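Local coordinates for LysM domain protein (PDB 4OIT), which binds mannose as a beta-prism II lectin and forms a domain-swapped dimer, at the interface of chains A and B. Residues are numbered along the deposited sequence; one frame, centred on the assembly and turned at random. Chains: chain A/B, LysM domain protein.

Contact 1: the interface of chains A and B. Residues chain A 70-73; chain B 65-68.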
loop_
_atom_site.group_PDB
_atom_site.type_symbol
_atom_site.label_atom_id
_atom_site.label_comp_id
_atom_site.label_asym_id
_atom_site.label_seq_id
_atom_site.Cartn_x
_atom_site.Cartn_y
_atom_site.Cartn_z
ATOM N N GLU A 70 -1.880 1.670 -1.749
ATOM C CA GLU A 70 -2.278 0.297 -2.013
ATOM C C GLU A 70 -3.335 0.337 -3.112
ATOM O O GLU A 70 -4.318 1.074 -3.001
ATOM C CB GLU A 70 -2.840 -0.345 -0.757
ATOM N N LYS A 71 -3.122 -0.433 -4.175
ATOM C CA LYS A 71 -4.012 -0.407 -5.333
ATOM C C LYS A 71 -4.484 -1.810 -5.700
ATOM O O LYS A 71 -3.745 -2.779 -5.508
ATOM C CB LYS A 71 -3.310 0.247 -6.532
ATOM C CG LYS A 71 -2.091 -0.510 -7.041
ATOM C CD LYS A 71 -1.420 0.201 -8.207
ATOM C CE LYS A 71 -0.417 -0.714 -8.893
ATOM N NZ LYS A 71 0.454 -0.004 -9.870
ATOM N N PRO A 72 -5.722 -1.927 -6.220
ATOM C CA PRO A 72 -6.179 -3.199 -6.756
ATOM C C PRO A 72 -5.550 -3.470 -8.117
ATOM O O PRO A 72 -5.457 -2.564 -8.941
ATOM C CB PRO A 72 -7.688 -2.998 -6.896
ATOM C CG PRO A 72 -7.848 -1.538 -7.129
ATOM C CD PRO A 72 -6.765 -0.886 -6.314
ATOM N N VAL A 73 -5.118 -4.704 -8.342
ATOM C CA VAL A 73 -4.515 -5.092 -9.628
ATOM C C VAL A 73 -5.238 -6.252 -10.323
ATOM O O VAL A 73 -4.902 -6.605 -11.454
ATOM C CB VAL A 73 -3.011 -5.423 -9.482
ATOM C CG1 VAL A 73 -2.234 -4.173 -9.099
ATOM C CG2 VAL A 73 -2.778 -6.532 -8.466
ATOM N N VAL B 65 -10.588 -9.200 -4.517
ATOM C CA VAL B 65 -9.604 -8.257 -5.043
ATOM C C VAL B 65 -8.194 -8.532 -4.528
ATOM O O VAL B 65 -7.985 -8.680 -3.327
ATOM C CB VAL B 65 -9.966 -6.813 -4.637
ATOM C CG1 VAL B 65 -8.945 -5.821 -5.174
ATOM C CG2 VAL B 65 -11.361 -6.445 -5.122
ATOM N N LEU B 66 -7.234 -8.577 -5.447
ATOM C CA LEU B 66 -5.817 -8.610 -5.094
ATOM C C LEU B 66 -5.314 -7.178 -4.958
ATOM O O LEU B 66 -5.433 -6.388 -5.896
ATOM C CB LEU B 66 -4.995 -9.346 -6.160
ATOM C CG LEU B 66 -4.854 -10.863 -6.003
ATOM C CD1 LEU B 66 -6.205 -11.559 -5.995
ATOM C CD2 LEU B 66 -3.974 -11.418 -7.111
ATOM N N TYR B 67 -4.758 -6.848 -3.794
ATOM C CA TYR B 67 -4.207 -5.514 -3.546
ATOM C C TYR B 67 -2.693 -5.556 -3.452
ATOM O O TYR B 67 -2.117 -6.541 -2.995
ATOM C CB TYR B 67 -4.760 -4.927 -2.248
ATOM C CG TYR B 67 -6.158 -4.379 -2.367
ATOM C CD1 TYR B 67 -6.387 -3.110 -2.886
ATOM C CD2 TYR B 67 -7.250 -5.124 -1.948
ATOM C CE1 TYR B 67 -7.669 -2.600 -2.991
ATOM C CE2 TYR B 67 -8.534 -4.625 -2.048
ATOM C CZ TYR B 67 -8.739 -3.365 -2.568
ATOM O OH TYR B 67 -10.013 -2.867 -2.667
ATOM N N THR B 68 -2.057 -4.472 -3.879
ATOM C CA THR B 68 -0.612 -4.329 -3.759
ATOM C C THR B 68 -0.279 -3.750 -2.399
ATOM O O THR B 68 -1.158 -3.270 -1.681
ATOM C CB THR B 68 -0.016 -3.395 -4.830
ATOM O OG1 THR B 68 -0.400 -2.040 -4.562
ATOM C CG2 THR B 68 -0.473 -3.799 -6.227
#
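A:Lys71 and B:Thr68 meet through both backbone and side chain, where a segment of chain A runs antiparallel to strand 64-68 of chain B. This is a main-chain pairing of the domain-swapped dimer, with A:Pro72 bridged to B:Tyr67. Hydrogen bonds hold the segments together. B:Thr68 N gives its hydrogen to A:Lys71 O at 2.9 Å. A:Val73 N donates to B:Leu66 O at 3.0 Å. Another bond uses a side chain: A:Lys71 N donates to the hydroxyl B:Thr68 OG1 at 3.2 Å. That hydroxyl sits between its own backbone N and carbonyl carbon (chi1 71°), which turns it toward A:Lys71. Its residue therefore meets both the N and the O of A:Lys71.

Apolar contacts line the two sides of the pairing. A:Pro72 crosses the B:Tyr67 ring obliquely, with A:Pro72 CD 3.8 Å from ring atom B:Tyr67 CE1. The proline has no N-H to donate here. Its CB also reaches B:Val65 CG1, and that methyl lies over one face of the tyrosine ring, toward the rim. The methyls A:Val73 CG1 and B:Thr68 CG2 pack tightly at 3.4 Å, their side chains crossing at about a right angle.

Contact 2: the interface of chains A and B. Residues chain A 17, 26, 36, 44, 64; chain B 86, 88, 94, 104.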
loop_
_atom_site.group_PDB
_atom_site.type_symbol
_atom_site.label_atom_id
_atom_site.label_comp_id
_atom_site.label_asym_id
_atom_site.label_seq_id
_atom_site.Cartn_x
_atom_site.Cartn_y
_atom_site.Cartn_z
ATOM N N LEU A 17 3.389 21.749 5.624
ATOM C CA LEU A 17 4.121 22.430 6.682
ATOM C C LEU A 17 4.435 23.826 6.168
ATOM O O LEU A 17 4.540 24.035 4.956
ATOM C CB LEU A 17 5.421 21.696 7.016
ATOM C CG LEU A 17 5.318 20.231 7.450
ATOM C CD1 LEU A 17 6.704 19.702 7.790
ATOM C CD2 LEU A 17 4.380 20.052 8.634
ATOM N N LEU A 26 6.045 23.492 2.508
ATOM C CA LEU A 26 6.279 22.113 2.100
ATOM C C LEU A 26 4.920 21.440 1.977
ATOM O O LEU A 26 4.188 21.359 2.961
ATOM C CB LEU A 26 7.133 21.383 3.140
ATOM C CG LEU A 26 7.510 19.928 2.840
ATOM C CD1 LEU A 26 8.485 19.852 1.676
ATOM C CD2 LEU A 26 8.099 19.261 4.076
ATOM N N LEU A 36 8.736 21.747 -1.896
ATOM C CA LEU A 36 9.011 22.898 -1.053
ATOM C C LEU A 36 8.970 24.162 -1.910
ATOM O O LEU A 36 9.849 24.387 -2.745
ATOM C CB LEU A 36 10.378 22.760 -0.374
ATOM C CG LEU A 36 10.861 23.969 0.438
ATOM C CD1 LEU A 36 9.877 24.325 1.544
ATOM C CD2 LEU A 36 12.247 23.705 1.012
ATOM N N TRP A 44 12.803 22.809 -4.291
ATOM C CA TRP A 44 13.135 21.392 -4.180
ATOM C C TRP A 44 11.879 20.524 -4.189
ATOM O O TRP A 44 10.801 20.962 -3.788
ATOM C CB TRP A 44 13.932 21.146 -2.896
ATOM C CG TRP A 44 14.235 19.703 -2.596
ATOM C CD1 TRP A 44 15.295 18.975 -3.049
ATOM C CD2 TRP A 44 13.479 18.827 -1.749
ATOM N NE1 TRP A 44 15.241 17.696 -2.547
ATOM C CE2 TRP A 44 14.136 17.579 -1.747
ATOM C CE3 TRP A 44 12.304 18.975 -1.001
ATOM C CZ2 TRP A 44 13.658 16.483 -1.025
ATOM C CZ3 TRP A 44 11.832 17.885 -0.282
ATOM C CH2 TRP A 44 12.510 16.656 -0.300
ATOM N N PHE A 64 11.905 8.959 7.184
ATOM C CA PHE A 64 10.894 9.766 6.493
ATOM C C PHE A 64 10.685 9.199 5.088
ATOM O O PHE A 64 11.627 9.142 4.295
ATOM C CB PHE A 64 11.338 11.234 6.429
ATOM C CG PHE A 64 10.365 12.145 5.726
ATOM C CD1 PHE A 64 9.010 12.132 6.045
ATOM C CD2 PHE A 64 10.811 13.039 4.761
ATOM C CE1 PHE A 64 8.122 12.978 5.402
ATOM C CE2 PHE A 64 9.925 13.889 4.117
ATOM C CZ PHE A 64 8.580 13.858 4.437
ATOM N N LEU B 86 10.631 15.929 11.654
ATOM C CA LEU B 86 10.926 16.724 10.466
ATOM C C LEU B 86 10.498 18.165 10.708
ATOM O O LEU B 86 9.349 18.419 11.059
ATOM C CB LEU B 86 10.195 16.159 9.245
ATOM C CG LEU B 86 10.501 16.832 7.904
ATOM C CD1 LEU B 86 11.909 16.496 7.433
ATOM C CD2 LEU B 86 9.477 16.422 6.859
ATOM N N LEU B 88 10.432 22.097 9.108
ATOM C CA LEU B 88 10.592 23.129 8.085
ATOM C C LEU B 88 10.872 24.444 8.810
ATOM O O LEU B 88 9.989 24.999 9.465
ATOM C CB LEU B 88 9.335 23.243 7.214
ATOM C CG LEU B 88 9.348 24.302 6.102
ATOM C CD1 LEU B 88 10.484 24.078 5.117
ATOM C CD2 LEU B 88 8.012 24.332 5.374
ATOM N N LEU B 94 14.942 22.363 5.375
ATOM C CA LEU B 94 14.127 21.232 5.787
ATOM C C LEU B 94 15.062 20.213 6.412
ATOM O O LEU B 94 15.953 19.693 5.740
ATOM C CB LEU B 94 13.391 20.616 4.595
ATOM C CG LEU B 94 12.450 19.449 4.912
ATOM C CD1 LEU B 94 11.441 19.804 5.996
ATOM C CD2 LEU B 94 11.726 19.007 3.650
ATOM N N TRP B 104 19.315 14.271 8.659
ATOM C CA TRP B 104 19.172 14.631 7.253
ATOM C C TRP B 104 18.778 16.096 7.156
ATOM O O TRP B 104 18.081 16.613 8.027
ATOM C CB TRP B 104 18.106 13.756 6.585
ATOM C CG TRP B 104 17.894 14.044 5.128
ATOM C CD1 TRP B 104 18.610 13.542 4.081
ATOM C CD2 TRP B 104 16.891 14.892 4.559
ATOM N NE1 TRP B 104 18.120 14.029 2.895
ATOM C CE2 TRP B 104 17.064 14.860 3.158
ATOM C CE3 TRP B 104 15.866 15.679 5.096
ATOM C CZ2 TRP B 104 16.249 15.585 2.286
ATOM C CZ3 TRP B 104 15.056 16.400 4.228
ATOM C CH2 TRP B 104 15.254 16.346 2.839
#
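B:Leu86 and A:Phe64 both hold CG trans to the backbone N (chi1 -175° and 180°), and each side chain extends toward the other chain. The methyl B:Leu86 CD2 then lies over one face of the phenylalanine ring, displaced toward the rim. B:Leu86 CD2 is 3.6 Å from A:Phe64 CZ and makes a CH-pi contact.

B:Leu94 takes the same first torsion (chi1 -178°) and puts CD2 against A:Leu26. The two leucines cross at about a right angle, and A:Leu26 CD2 and B:Leu94 CD2 are 3.7 Å apart. B:Leu94 CD2 also comes within 4.1 Å of A:Trp44 CZ3.

B:Leu88 splits its two branches. B:Leu88 CD1 meets A:Leu36 CD1 at 3.6 Å. B:Leu88 CD2 points to the neighbouring strands, 3.5 Å from the backbone oxygen A:Leu17 O. B:Leu88 CD2 is also 3.8 Å from A:Leu26 CB. The indoles of A:Trp44 and B:Trp104 approach from opposite directions, their six-membered rings leading, with A:Trp44 CH2 and B:Trp104 CH2 4.2 Å apart.

The contact is apolar packing between strands of both chains. Chain A gives strands 16-19, 24-28, 34-38, 41-45 and 64-68. Chain B gives 85-88, 94-98 and 104-105, whose leucines and tryptophan probably help fill the core of a swapped beta-prism II domain.

Contact 3: the interface of chains A and B. Residues chain A 74-76, 86; chain B 44, 46, 64-66.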
loop_
_atom_site.group_PDB
_atom_site.type_symbol
_atom_site.label_atom_id
_atom_site.label_comp_id
_atom_site.label_asym_id
_atom_site.label_seq_id
_atom_site.Cartn_x
_atom_site.Cartn_y
_atom_site.Cartn_z
ATOM N N TRP A 74 -6.235 -6.824 -9.655
ATOM C CA TRP A 74 -6.986 -7.960 -10.186
ATOM C C TRP A 74 -8.246 -8.122 -9.349
ATOM O O TRP A 74 -8.215 -7.916 -8.135
ATOM C CB TRP A 74 -6.144 -9.239 -10.118
ATOM C CG TRP A 74 -6.764 -10.434 -10.784
ATOM C CD1 TRP A 74 -6.483 -10.909 -12.033
ATOM C CD2 TRP A 74 -7.755 -11.314 -10.234
ATOM N NE1 TRP A 74 -7.240 -12.024 -12.295
ATOM C CE2 TRP A 74 -8.032 -12.292 -11.211
ATOM C CE3 TRP A 74 -8.441 -11.366 -9.013
ATOM C CZ2 TRP A 74 -8.960 -13.313 -11.004
ATOM C CZ3 TRP A 74 -9.366 -12.381 -8.808
ATOM C CH2 TRP A 74 -9.615 -13.342 -9.799
ATOM N N HIS A 75 -9.347 -8.499 -9.992
ATOM C CA HIS A 75 -10.616 -8.684 -9.288
ATOM C C HIS A 75 -11.627 -9.526 -10.061
ATOM O O HIS A 75 -11.506 -9.724 -11.266
ATOM C CB HIS A 75 -11.237 -7.332 -8.904
ATOM C CG HIS A 75 -11.564 -6.449 -10.070
ATOM N ND1 HIS A 75 -12.711 -5.688 -10.124
ATOM C CD2 HIS A 75 -10.899 -6.203 -11.225
ATOM C CE1 HIS A 75 -12.738 -5.010 -11.257
ATOM N NE2 HIS A 75 -11.650 -5.305 -11.944
ATOM N N THR A 76 -12.622 -10.020 -9.333
ATOM C CA THR A 76 -13.724 -10.773 -9.920
ATOM C C THR A 76 -14.744 -9.842 -10.570
ATOM O O THR A 76 -15.576 -10.291 -11.354
ATOM C CB THR A 76 -14.436 -11.648 -8.870
ATOM O OG1 THR A 76 -14.813 -10.846 -7.743
ATOM C CG2 THR A 76 -13.524 -12.768 -8.408
ATOM N N LEU A 86 -15.799 -17.115 -0.903
ATOM C CA LEU A 86 -14.962 -17.781 -1.895
ATOM C C LEU A 86 -14.746 -19.213 -1.434
ATOM O O LEU A 86 -14.333 -19.440 -0.301
ATOM C CB LEU A 86 -13.618 -17.064 -2.038
ATOM C CG LEU A 86 -12.703 -17.541 -3.172
ATOM C CD1 LEU A 86 -13.255 -17.127 -4.530
ATOM C CD2 LEU A 86 -11.292 -17.001 -2.985
ATOM N N TRP B 44 -3.803 -22.880 -12.753
ATOM C CA TRP B 44 -4.339 -21.534 -12.941
ATOM C C TRP B 44 -3.632 -20.553 -12.018
ATOM O O TRP B 44 -3.177 -20.916 -10.931
ATOM C CB TRP B 44 -5.845 -21.494 -12.653
ATOM C CG TRP B 44 -6.451 -20.121 -12.777
ATOM C CD1 TRP B 44 -6.848 -19.503 -13.926
ATOM C CD2 TRP B 44 -6.729 -19.204 -11.712
ATOM N NE1 TRP B 44 -7.356 -18.258 -13.644
ATOM C CE2 TRP B 44 -7.293 -18.048 -12.292
ATOM C CE3 TRP B 44 -6.555 -19.246 -10.323
ATOM C CZ2 TRP B 44 -7.687 -16.942 -11.532
ATOM C CZ3 TRP B 44 -6.946 -18.145 -9.566
ATOM C CH2 TRP B 44 -7.504 -17.009 -10.175
ATOM N N THR B 46 -3.523 -15.878 -11.304
ATOM C CA THR B 46 -3.910 -14.514 -11.682
ATOM C C THR B 46 -2.846 -13.813 -12.533
ATOM O O THR B 46 -3.093 -12.729 -13.069
ATOM C CB THR B 46 -4.159 -13.644 -10.436
ATOM O OG1 THR B 46 -3.028 -13.731 -9.560
ATOM C CG2 THR B 46 -5.412 -14.100 -9.706
ATOM N N PHE B 64 -13.967 -9.702 -4.902
ATOM C CA PHE B 64 -12.721 -10.367 -4.517
ATOM C C PHE B 64 -11.576 -9.689 -5.265
ATOM O O PHE B 64 -11.594 -9.610 -6.489
ATOM C CB PHE B 64 -12.790 -11.865 -4.827
ATOM C CG PHE B 64 -11.508 -12.611 -4.558
ATOM C CD1 PHE B 64 -10.819 -12.444 -3.363
ATOM C CD2 PHE B 64 -11.005 -13.508 -5.493
ATOM C CE1 PHE B 64 -9.646 -13.139 -3.117
ATOM C CE2 PHE B 64 -9.833 -14.207 -5.251
ATOM C CZ PHE B 64 -9.152 -14.022 -4.062
ATOM N N VAL B 65 -10.588 -9.200 -4.517
ATOM C CA VAL B 65 -9.604 -8.257 -5.043
ATOM C C VAL B 65 -8.194 -8.532 -4.528
ATOM O O VAL B 65 -7.985 -8.680 -3.327
ATOM C CB VAL B 65 -9.966 -6.813 -4.637
ATOM C CG1 VAL B 65 -8.945 -5.821 -5.174
ATOM C CG2 VAL B 65 -11.361 -6.445 -5.122
ATOM N N LEU B 66 -7.234 -8.577 -5.447
ATOM C CA LEU B 66 -5.817 -8.610 -5.094
ATOM C C LEU B 66 -5.314 -7.178 -4.958
ATOM O O LEU B 66 -5.433 -6.388 -5.896
ATOM C CB LEU B 66 -4.995 -9.346 -6.160
ATOM C CG LEU B 66 -4.854 -10.863 -6.003
ATOM C CD1 LEU B 66 -6.205 -11.559 -5.995
ATOM C CD2 LEU B 66 -3.974 -11.418 -7.111
#
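A:Trp74 lays its indole against B:Thr46 in a beta-prism II lectin domain built from both chains. The methyl B:Thr46 CG2 sits over the centre of one indole face, 3.5 Å from A:Trp74 CE2, in CH-pi contact with both rings. The two side chains cross at about a right angle. Around the six-membered ring, CE3 meets B:Leu66 CD1 and CZ3 meets B:Phe64 CD2. A:Trp74 CZ2 lies in the plane of the B:Trp44 indole, at its edge, 3.9 Å from B:Trp44 CZ2.

B:Phe64 is the next apolar group. A:Leu86 CD2 stands over one face toward the rim, 3.8 Å from B:Phe64 CZ. A:Thr76 CG2 is at the ring edge, in plane.

Behind these groups, backbone bonds and a bond to a threonine hydroxyl fix the register. B:Leu66 N donates to A:Trp74 O at 2.9 Å, and A:Thr76 N donates to B:Phe64 O at 3.1 Å. The hydroxyl A:Thr76 OG1 accepts from B:Phe64 N at 3.2 Å. OG1 lies between the backbone N and the carbonyl carbon (chi1 53°), which turns it toward that N-H, while the methyl, trans to the carbonyl carbon, faces the phenylalanine. Antiparallel bridges join A:Trp74 to B:Leu66 and A:His75 to B:Val65, with A:His75 CB 3.9 Å from B:Val65 CG2.

Contacts 1 and 3 are neighbours, with C-alpha centres about 9 Å apart. They share B:Val65 and B:Leu66 and form one continuous pairing of strand 72-75 of chain A with strand 64-68 of chain B. Contact 2 lies about 30 Å from contact 1 and about 39 Å from contact 3, measured between C-alpha centres, in the opposite half of the dimer. There the roles are exchanged: chain B supplies the later strands, and chain A supplies the earlier ones. By the two-fold, each contact has a twin. Each half of the dimer thus combines strands from both chains, as expected for a domain swap.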